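Local coordinates for rhamnose ABC transporter, periplasmic rhamnose-binding protein (Kribbella flavida, PDB 4KVF) that probably binds a sugar such as rhamnose outside the membrane and delivers it to an ABC importer, at residues A156-A160 / K227-S231; I255-P261 / T272-L278. One frame throughout, in Å; residues are numbered along the deposited sequence.

Interaction 1: residues A156-A160 / K227-S231; sequences AKELA and KVIVS
K227 reaches out to A160 where the C-terminal end of helix 145-159 lies on strand 226-231, an inner strand of the four-stranded parallel sheet in one of the two alpha/beta lobes of a periplasmic binding protein fold. Here a helix is laid on a sheet through small residues on its side and branched ones on the strand. Near the start of the strand, K227 carries its chain extended beyond CG across A160, with CD 3.8 Å from A160 CB; the aliphatic part of the lysine packs on the alanine, and the ammonium group lies beyond it. V228 comes next and points at the helix. Its CG2, anti to the carbonyl carbon, reaches in among A156 and L159 of the last turn and A160 just beyond it, 3.8 Å from A160 CB, 4.0 Å from L159 CB and 3.6 Å from A156 O. That carbonyl is already engaged by A160 N in the helical bond that closes the turn, and the methyl rests against it without competing. I229 turns to the other face of the sheet, toward I255 and L169. V230 brings the strand back to the helix, and its CG2 meets A156 CB at 3.8 Å, methyl against methyl. Both valines thus use the same branch, and the two alanines let the backbone at the helix end come close to the sheet. The polar end of K227 is shared: NZ also bonds S163 O, while it donates to A160 O at 2.7 Å, with a C=O...N angle of 155° and the donor tilted 21° from the carbonyl plane.

Interaction 2: residues I255-P261 / T272-L278; sequences ITGLGLP and TVKKFAL
A right-handed beta-alpha-beta-like crossover takes the chain from strand 254-257 through helix 261-269 to strand 276-278, which runs nearly parallel to the first (17° between their short axes) and meets residues 255-261 in a single bridge, L258 with A277. G257 O accepts A277 N at 2.9 Å, and A277 O returns to G259 N at 3.2 Å, the two bonds flanking L258, whose CA-H also points at A277 O. Farther back, the chain leading into the second strand is held to the first by a side chain and waters. T256 OG1, anti to its own backbone N (chi1 -172°), donates to K275 O at 2.9 Å from above the carbonyl plane, and one water ties that same carbonyl to I255 O and K274 N. An alanine here is likely to leave K275 O with little but the water to hold it, and the junction freer to shift. A second water joins I255 N to T272 O. F276 has CG between its backbone N and carbonyl carbon (chi1 70°), which swings the ring under the loop after the first strand: CD2 lies 3.6 Å from G259 N, while CE2 approaches G259 O edge-on at 3.3 Å. That oxygen is buried with no hydrogen-bond partner, bordered also by L278, whose CB is 3.5 Å away and whose CD2 meets L260 CD2 at 4.0 Å. Around the contact, helix 145-159 touches T256 and A277 through M155, helix 234-245 packs on I255 and V273, and M264 and V268 of helix 261-269 close on F276, whose ring also meets F332 on strand 330-332.

Overall arrangement
Interactions 1 and 2 are built on adjacent strands of one sheet, their centres 11 Å apart, and they meet between strands 226-231 and 254-257. There the backbones probably pair, T256 N with I229 O at 3.0 Å and S231 N with T256 O at 2.9 Å. Helix 145-159 joins them as well: L159 CD1 packs 3.6 Å from T256 CB, and E158 forms a salt bridge with K275, which also pairs with E331. On the far face of the sheet I229 CB touches I255 CD1 at 3.7 Å. A glycerol, probably from the crystallisation liquor, lies about 5 Å from the L278 side chain; such molecules often settle in pockets, but it assigns no sugar site.

Interaction 1: residues A156-A160 / K227-S231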
loop_
_atom_site.group_PDB
_atom_site.type_symbol
_atom_site.label_atom_id
_atom_site.label_comp_id
_atom_site.label_asym_id
_atom_site.label_seq_id
_atom_site.Cartn_x
_atom_site.Cartn_y
_atom_site.Cartn_z
ATOM N N ALA A 156 16.714 2.853 7.495
ATOM C CA ALA A 156 17.488 4.001 7.974
ATOM C C ALA A 156 18.706 3.563 8.789
ATOM O O ALA A 156 19.799 4.097 8.625
ATOM C CB ALA A 156 16.616 4.939 8.789
ATOM N N LYS A 157 18.511 2.566 9.648
ATOM C CA LYS A 157 19.580 2.074 10.511
ATOM C C LYS A 157 20.727 1.461 9.707
ATOM O O LYS A 157 21.892 1.722 9.987
ATOM C CB LYS A 157 19.041 1.056 11.519
ATOM C CG LYS A 157 20.041 0.648 12.598
ATOM C CD LYS A 157 19.334 -0.186 13.654
ATOM C CE LYS A 157 20.237 -0.602 14.795
ATOM N NZ LYS A 157 19.446 -1.426 15.753
ATOM N N GLU A 158 20.382 0.649 8.711
ATOM C CA GLU A 158 21.381 0.052 7.828
ATOM C C GLU A 158 22.174 1.136 7.098
ATOM O O GLU A 158 23.405 1.130 7.101
ATOM C CB GLU A 158 20.705 -0.880 6.816
ATOM C CG GLU A 158 19.999 -2.079 7.431
ATOM C CD GLU A 158 19.087 -2.795 6.446
ATOM O OE1 GLU A 158 18.748 -3.975 6.696
ATOM O OE2 GLU A 158 18.700 -2.176 5.429
ATOM N N LEU A 159 21.460 2.072 6.480
ATOM C CA LEU A 159 22.094 3.126 5.687
ATOM C C LEU A 159 22.976 4.035 6.544
ATOM O O LEU A 159 23.980 4.574 6.069
ATOM C CB LEU A 159 21.025 3.937 4.934
ATOM C CG LEU A 159 20.267 3.156 3.849
ATOM C CD1 LEU A 159 18.976 3.871 3.454
ATOM C CD2 LEU A 159 21.167 2.951 2.633
ATOM N N ALA A 160 22.615 4.191 7.815
ATOM C CA ALA A 160 23.381 5.035 8.734
ATOM C C ALA A 160 24.529 4.266 9.379
ATOM O O ALA A 160 25.270 4.815 10.194
ATOM C CB ALA A 160 22.479 5.609 9.810
ATOM N N LYS A 227 22.802 11.663 8.400
ATOM C CA LYS A 227 23.170 10.455 7.668
ATOM C C LYS A 227 22.090 9.986 6.690
ATOM O O LYS A 227 22.392 9.474 5.618
ATOM C CB LYS A 227 23.521 9.315 8.634
ATOM C CG LYS A 227 24.916 9.405 9.236
ATOM C CD LYS A 227 25.439 8.013 9.563
ATOM C CE LYS A 227 26.650 8.051 10.482
ATOM N NZ LYS A 227 26.966 6.689 11.011
ATOM N N VAL A 228 20.829 10.123 7.078
ATOM C CA VAL A 228 19.738 9.598 6.268
ATOM C C VAL A 228 18.558 10.544 6.286
ATOM O O VAL A 228 18.179 11.039 7.342
ATOM C CB VAL A 228 19.242 8.227 6.795
ATOM C CG1 VAL A 228 18.277 7.593 5.805
ATOM C CG2 VAL A 228 20.417 7.281 7.058
ATOM N N ILE A 229 17.977 10.791 5.115
ATOM C CA ILE A 229 16.664 11.404 5.036
ATOM C C ILE A 229 15.695 10.284 4.703
ATOM O O ILE A 229 15.899 9.570 3.722
ATOM C CB ILE A 229 16.585 12.470 3.928
ATOM C CG1 ILE A 229 17.561 13.613 4.222
ATOM C CG2 ILE A 229 15.155 12.980 3.797
ATOM C CD1 ILE A 229 17.512 14.744 3.222
ATOM N N VAL A 230 14.653 10.125 5.521
ATOM C CA VAL A 230 13.618 9.123 5.290
ATOM C C VAL A 230 12.367 9.863 4.838
ATOM O O VAL A 230 11.842 10.686 5.578
ATOM C CB VAL A 230 13.253 8.357 6.598
ATOM C CG1 VAL A 230 12.180 7.304 6.336
ATOM C CG2 VAL A 230 14.489 7.717 7.228
ATOM N N SER A 231 11.894 9.596 3.627
ATOM C CA SER A 231 10.719 10.306 3.122
ATOM C C SER A 231 9.611 9.327 2.785
ATOM O O SER A 231 9.645 8.697 1.727
ATOM C CB SER A 231 11.096 11.138 1.892
ATOM O OG SER A 231 10.053 12.033 1.543
#

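Interaction 2: residues I255-P261 / T272-L278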
loop_
_atom_site.group_PDB
_atom_site.type_symbol
_atom_site.label_atom_id
_atom_site.label_comp_id
_atom_site.label_asym_id
_atom_site.label_seq_id
_atom_site.Cartn_x
_atom_site.Cartn_y
_atom_site.Cartn_z
ATOM N N ILE A 255 19.273 8.397 1.096
ATOM C CA ILE A 255 17.862 8.732 0.975
ATOM C C ILE A 255 17.072 7.436 0.931
ATOM O O ILE A 255 17.383 6.562 0.129
ATOM C CB ILE A 255 17.578 9.525 -0.330
ATOM C CG1 ILE A 255 18.408 10.809 -0.382
ATOM C CG2 ILE A 255 16.094 9.837 -0.454
ATOM C CD1 ILE A 255 17.924 11.886 0.573
ATOM N N THR A 256 16.075 7.294 1.802
ATOM C CA THR A 256 15.176 6.143 1.731
ATOM C C THR A 256 13.738 6.600 2.001
ATOM O O THR A 256 13.485 7.796 2.083
ATOM C CB THR A 256 15.607 5.006 2.685
ATOM O OG1 THR A 256 14.802 3.844 2.438
ATOM C CG2 THR A 256 15.465 5.427 4.143
ATOM N N GLY A 257 12.795 5.672 2.111
ATOM C CA GLY A 257 11.405 6.061 2.248
ATOM C C GLY A 257 10.470 5.213 1.404
ATOM O O GLY A 257 10.758 4.049 1.127
ATOM N N LEU A 258 9.350 5.797 0.996
ATOM C CA LEU A 258 8.348 5.069 0.228
ATOM C C LEU A 258 8.272 5.681 -1.155
ATOM O O LEU A 258 7.956 6.860 -1.300
ATOM C CB LEU A 258 6.991 5.160 0.913
ATOM C CG LEU A 258 6.969 4.587 2.326
ATOM C CD1 LEU A 258 5.633 4.909 2.970
ATOM C CD2 LEU A 258 7.229 3.076 2.316
ATOM N N GLY A 259 8.586 4.888 -2.171
ATOM C CA GLY A 259 8.682 5.427 -3.516
ATOM C C GLY A 259 8.037 4.569 -4.583
ATOM O O GLY A 259 7.719 3.399 -4.348
ATOM N N LEU A 260 7.847 5.162 -5.760
ATOM C CA LEU A 260 7.334 4.448 -6.926
ATOM C C LEU A 260 8.506 4.001 -7.799
ATOM O O LEU A 260 9.339 4.821 -8.186
ATOM C CB LEU A 260 6.383 5.349 -7.723
ATOM C CG LEU A 260 5.021 5.627 -7.076
ATOM C CD1 LEU A 260 4.307 6.782 -7.775
ATOM C CD2 LEU A 260 4.163 4.370 -7.108
ATOM N N PRO A 261 8.579 2.694 -8.108
ATOM C CA PRO A 261 9.708 2.090 -8.830
ATOM C C PRO A 261 10.107 2.767 -10.142
ATOM O O PRO A 261 11.306 2.896 -10.388
ATOM C CB PRO A 261 9.221 0.661 -9.092
ATOM C CG PRO A 261 8.360 0.371 -7.905
ATOM C CD PRO A 261 7.617 1.669 -7.662
ATOM N N THR A 272 22.179 7.084 -6.142
ATOM C CA THR A 272 21.725 8.037 -5.131
ATOM C C THR A 272 20.943 7.312 -4.044
ATOM O O THR A 272 21.094 7.592 -2.847
ATOM C CB THR A 272 20.834 9.134 -5.744
ATOM O OG1 THR A 272 21.579 9.850 -6.737
ATOM C CG2 THR A 272 20.360 10.105 -4.670
ATOM N N VAL A 273 20.093 6.384 -4.471
ATOM C CA VAL A 273 19.271 5.613 -3.545
ATOM C C VAL A 273 19.646 4.140 -3.634
ATOM O O VAL A 273 19.720 3.573 -4.728
ATOM C CB VAL A 273 17.777 5.793 -3.854
ATOM C CG1 VAL A 273 16.936 4.845 -3.008
ATOM C CG2 VAL A 273 17.373 7.242 -3.626
ATOM N N LYS A 274 19.903 3.528 -2.484
ATOM C CA LYS A 274 20.295 2.123 -2.452
ATOM C C LYS A 274 19.113 1.228 -2.128
ATOM O O LYS A 274 19.007 0.112 -2.643
ATOM C CB LYS A 274 21.443 1.901 -1.463
ATOM C CG LYS A 274 22.722 2.637 -1.868
ATOM C CD LYS A 274 23.941 2.164 -1.089
ATOM C CE LYS A 274 24.312 3.150 0.008
ATOM N NZ LYS A 274 25.546 2.732 0.732
ATOM N N LYS A 275 18.211 1.733 -1.295
ATOM C CA LYS A 275 17.090 0.943 -0.827
ATOM C C LYS A 275 15.910 1.865 -0.529
ATOM O O LYS A 275 16.095 2.974 -0.024
ATOM C CB LYS A 275 17.499 0.199 0.447
ATOM C CG LYS A 275 16.887 -1.178 0.623
ATOM C CD LYS A 275 17.413 -1.849 1.892
ATOM C CE LYS A 275 18.184 -3.131 1.584
ATOM N NZ LYS A 275 18.239 -4.040 2.770
ATOM N N PHE A 276 14.708 1.415 -0.880
ATOM C CA PHE A 276 13.473 2.064 -0.447
ATOM C C PHE A 276 12.372 1.007 -0.437
ATOM O O PHE A 276 12.602 -0.126 -0.855
ATOM C CB PHE A 276 13.114 3.297 -1.313
ATOM C CG PHE A 276 12.672 2.971 -2.727
ATOM C CD1 PHE A 276 13.594 2.879 -3.759
ATOM C CD2 PHE A 276 11.327 2.798 -3.025
ATOM C CE1 PHE A 276 13.188 2.584 -5.056
ATOM C CE2 PHE A 276 10.912 2.510 -4.317
ATOM C CZ PHE A 276 11.849 2.404 -5.338
ATOM N N ALA A 277 11.196 1.361 0.067
ATOM C CA ALA A 277 10.107 0.396 0.188
ATOM C C ALA A 277 8.820 0.876 -0.467
ATOM O O ALA A 277 8.633 2.063 -0.706
ATOM C CB ALA A 277 9.841 0.088 1.668
ATOM N N LEU A 278 7.939 -0.070 -0.764
ATOM C CA LEU A 278 6.534 0.218 -1.019
ATOM C C LEU A 278 5.854 -1.140 -0.963
ATOM O O LEU A 278 5.996 -1.864 0.020
ATOM C CB LEU A 278 6.307 0.904 -2.377
ATOM C CG LEU A 278 4.952 1.608 -2.552
ATOM C CD1 LEU A 278 4.870 2.929 -1.757
ATOM C CD2 LEU A 278 4.612 1.840 -4.022
HETATM O O HOH W 1 21.085 6.320 -0.406
HETATM O O HOH W 2 19.098 4.161 0.240
#